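Local atomic coordinates of Cel44C (Paenibacillus polymyxa, PDB entry 2YIH), a protein that hydrolyses the beta-1,4-glucan backbone of xyloglucan and related glucans, its family 44 catalytic module being built on a TIM barrel. Residues H68-Y73 with G122-S127. The protein carries 8 engineered substitutions. Numbering follows the deposited sequence.
Sequences HSSDNY and GSVQES. Engineered in segment 68-73: His68 (natural residue Gln).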
ATOM      1  N   HIS A  68      23.568   9.840  -1.467  1.00  9.20           N
ATOM      2  CA  HIS A  68      23.486   9.797  -0.009  1.00  9.16           C
ATOM      3  C   HIS A  68      23.402  11.210   0.558  1.00  8.63           C
ATOM      4  O   HIS A  68      24.085  11.579   1.508  1.00  9.06           O
ATOM      5  CB  HIS A  68      24.675   8.999   0.574  1.00  9.67           C
ATOM      6  CG  HIS A  68      24.834   7.656  -0.049  1.00 10.79           C
ATOM      7  ND1 HIS A  68      24.100   6.554   0.355  1.00 10.72           N
ATOM      8  CD2 HIS A  68      25.588   7.242  -1.092  1.00 11.62           C
ATOM      9  CE1 HIS A  68      24.395   5.529  -0.420  1.00 11.34           C
ATOM     10  NE2 HIS A  68      25.299   5.918  -1.304  1.00 12.06           N
ATOM     11  N   SER A  69      22.510  12.000  -0.029  1.00  8.25           N
ATOM     12  CA  SER A  69      22.444  13.428   0.242  1.00  8.47           C
ATOM     13  C   SER A  69      21.514  13.696   1.427  1.00  8.68           C
ATOM     14  O   SER A  69      20.371  13.257   1.428  1.00  9.09           O
ATOM     15  CB  SER A  69      21.900  14.147  -1.006  1.00  8.62           C
ATOM     16  OG  SER A  69      21.719  15.533  -0.761  1.00  9.15           O
ATOM     17  N   SER A  70      21.979  14.469   2.396  1.00  9.03           N
ATOM     18  CA  SER A  70      21.120  15.013   3.444  1.00  9.31           C
ATOM     19  C   SER A  70      20.628  16.381   3.029  1.00  9.78           C
ATOM     20  O   SER A  70      21.435  17.262   2.691  1.00  9.49           O
ATOM     21  CB  SER A  70      21.895  15.151   4.763  1.00 10.43           C
ATOM     22  OG  SER A  70      22.196  13.868   5.275  1.00 11.22           O
ATOM     23  N   ASP A  71      19.317  16.589   3.061  1.00  9.44           N
ATOM     24  CA  ASP A  71      18.788  17.848   2.570  1.00  9.34           C
ATOM     25  C   ASP A  71      17.314  18.004   2.940  1.00  9.24           C
ATOM     26  O   ASP A  71      16.757  17.177   3.700  1.00  8.60           O
ATOM     27  CB  ASP A  71      19.007  17.928   1.044  1.00  9.43           C
ATOM     28  CG  ASP A  71      18.347  16.778   0.306  1.00 10.26           C
ATOM     29  OD1 ASP A  71      17.175  16.483   0.622  1.00  9.67           O
ATOM     30  OD2 ASP A  71      19.033  16.125  -0.521  1.00 10.35           O
ATOM     31  N   ASN A  72      16.725  19.100   2.492  1.00  9.13           N
ATOM     32  CA  ASN A  72      15.343  19.459   2.818  1.00 10.18           C
ATOM     33  C   ASN A  72      14.299  18.906   1.835  1.00  9.85           C
ATOM     34  O   ASN A  72      13.193  19.445   1.743  1.00 10.14           O
ATOM     35  CB  ASN A  72      15.216  20.990   2.899  1.00 11.39           C
ATOM     36  CG  ASN A  72      15.492  21.685   1.561  1.00 13.13           C
ATOM     37  OD1 ASN A  72      15.974  21.095   0.623  1.00 13.55           O
ATOM     38  ND2 ASN A  72      15.252  22.986   1.528  1.00 15.39           N
ATOM     39  N   TYR A  73      14.632  17.835   1.119  1.00  9.84           N
ATOM     40  CA  TYR A  73      13.711  17.300   0.104  1.00  9.98           C
ATOM     41  C   TYR A  73      12.290  17.122   0.659  1.00 10.10           C
ATOM     42  O   TYR A  73      11.307  17.414  -0.023  1.00 10.74           O
ATOM     43  CB  TYR A  73      14.199  15.950  -0.410  1.00  9.76           C
ATOM     44  CG  TYR A  73      13.175  15.251  -1.297  1.00 10.30           C
ATOM     45  CD1 TYR A  73      12.907  15.721  -2.578  1.00 10.57           C
ATOM     46  CD2 TYR A  73      12.423  14.180  -0.821  1.00 10.28           C
ATOM     47  CE1 TYR A  73      11.953  15.118  -3.367  1.00 11.90           C
ATOM     48  CE2 TYR A  73      11.507  13.552  -1.626  1.00 11.57           C
ATOM     49  CZ  TYR A  73      11.255  14.036  -2.878  1.00 12.19           C
ATOM     50  OH  TYR A  73      10.331  13.404  -3.669  1.00 12.71           O
ATOM     51  N   GLY A 122      24.091  18.015   2.206  1.00 11.24           N
ATOM     52  CA  GLY A 122      24.347  17.220   0.995  1.00 10.32           C
ATOM     53  C   GLY A 122      25.043  15.874   1.194  1.00 10.14           C
ATOM     54  O   GLY A 122      24.870  15.215   2.229  1.00  9.94           O
ATOM     55  N   SER A 123      25.801  15.448   0.187  1.00  9.81           N
ATOM     56  CA  SER A 123      26.295  14.080   0.130  0.50 10.08           C
ATOM     57  C   SER A 123      27.107  13.703   1.360  1.00 10.04           C
ATOM     58  O   SER A 123      27.854  14.528   1.902  1.00 10.64           O
ATOM     59  CB  SER A 123      27.130  13.842  -1.122  0.50 10.46           C
ATOM     60  OG  SER A 123      27.584  12.507  -1.141  0.50 10.28           O
ATOM     61  N   VAL A 124      26.900  12.466   1.818  1.00  9.75           N
ATOM     62  CA  VAL A 124      27.626  11.908   2.936  1.00  9.95           C
ATOM     63  C   VAL A 124      28.517  10.787   2.365  1.00  9.98           C
ATOM     64  O   VAL A 124      28.024   9.831   1.741  1.00 10.54           O
ATOM     65  CB  VAL A 124      26.653  11.259   3.934  1.00  9.62           C
ATOM     66  CG1 VAL A 124      27.449  10.593   5.057  1.00  9.63           C
ATOM     67  CG2 VAL A 124      25.673  12.304   4.464  1.00  9.45           C
ATOM     68  N   GLN A 125      29.830  10.990   2.466  1.00 10.12           N
ATOM     69  CA  GLN A 125      30.801  10.018   1.926  1.00 11.05           C
ATOM     70  C   GLN A 125      30.963   8.777   2.807  1.00 10.91           C
ATOM     71  O   GLN A 125      30.531   8.791   3.965  1.00 10.36           O
ATOM     72  CB  GLN A 125      32.137  10.715   1.741  1.00 11.83           C
ATOM     73  CG  GLN A 125      32.072  11.837   0.713  1.00 13.44           C
ATOM     74  CD  GLN A 125      33.421  12.555   0.595  1.00 14.95           C
ATOM     75  OE1 GLN A 125      34.455  11.910   0.462  1.00 16.06           O
ATOM     76  NE2 GLN A 125      33.409  13.867   0.691  1.00 16.41           N
ATOM     77  N   GLU A 126      31.548   7.701   2.250  1.00 10.53           N
ATOM     78  CA  GLU A 126      31.649   6.432   2.948  1.00 11.41           C
ATOM     79  C   GLU A 126      32.261   6.546   4.347  1.00 10.84           C
ATOM     80  O   GLU A 126      31.739   5.990   5.309  1.00 10.75           O
ATOM     81  CB  GLU A 126      32.411   5.385   2.134  1.00 12.54           C
ATOM     82  CG  GLU A 126      32.133   4.035   2.723  1.00 14.70           C
ATOM     83  CD  GLU A 126      32.745   2.873   1.972  1.00 17.39           C
ATOM     84  OE1 GLU A 126      33.086   3.034   0.772  1.00 15.65           O
ATOM     85  OE2 GLU A 126      32.808   1.806   2.641  1.00 17.32           O
ATOM     86  N   SER A 127      33.344   7.305   4.467  1.00 10.51           N
ATOM     87  CA  SER A 127      33.984   7.425   5.780  1.00 10.66           C
ATOM     88  C   SER A 127      33.235   8.355   6.732  1.00 10.73           C
ATOM     89  O   SER A 127      33.594   8.466   7.911  1.00 11.67           O
ATOM     90  CB  SER A 127      35.455   7.823   5.627  1.00  9.65           C
ATOM     91  OG  SER A 127      35.563   9.151   5.134  1.00 10.59           O
TER
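Ser70 and Gly122 form the hydrogen-bonded antiparallel pair that joins strand 69-71 to strand 122-123, the edge of a three-stranded sheet lying outside the eight-stranded TIM barrel of this family 44 module. Gly122 N gives its hydrogen to Ser70 O at 2.8 Å. The return bond, Ser70 N to Gly122 O, is 3.0 Å long and nearly straight at the hydrogen (173°). One residue on, Ser69 and Ser123 make the non-hydrogen-bonded pair, their CA atoms 3.9 Å apart and their side chains on the same face. Beyond them Val124 N reaches His68 O at 3.0 Å, a more bent bond (137°). On the face of the two serines, Ser69 OG, anti to its backbone N (chi1 176°), lies over Gly122 CA at 3.6 Å and donates to Asp71 OD2 at 2.8 Å. Asp71 OD1 takes the backbone N of Tyr73, an Asx turn leading into helix 73-77, and forms a salt bridge with Arg49. An alanine in place of Ser69 would probably cost Asp71 OD2 this hydroxyl donor and thin the packing over Gly122 CA. Val124 CG2 packs 3.4 Å from His68 O and 3.9 Å from Ser70 OG, which is hydrogen-bonded to Asn61 ND2. His68, an engineered residue, brings its CB to Val124 O. The join is therefore largely one of backbone polarity: Asn61 also bonds to His68 O and Arg134 to Gly122 O, so both carbonyls are gripped from outside the strand pair as well as across it.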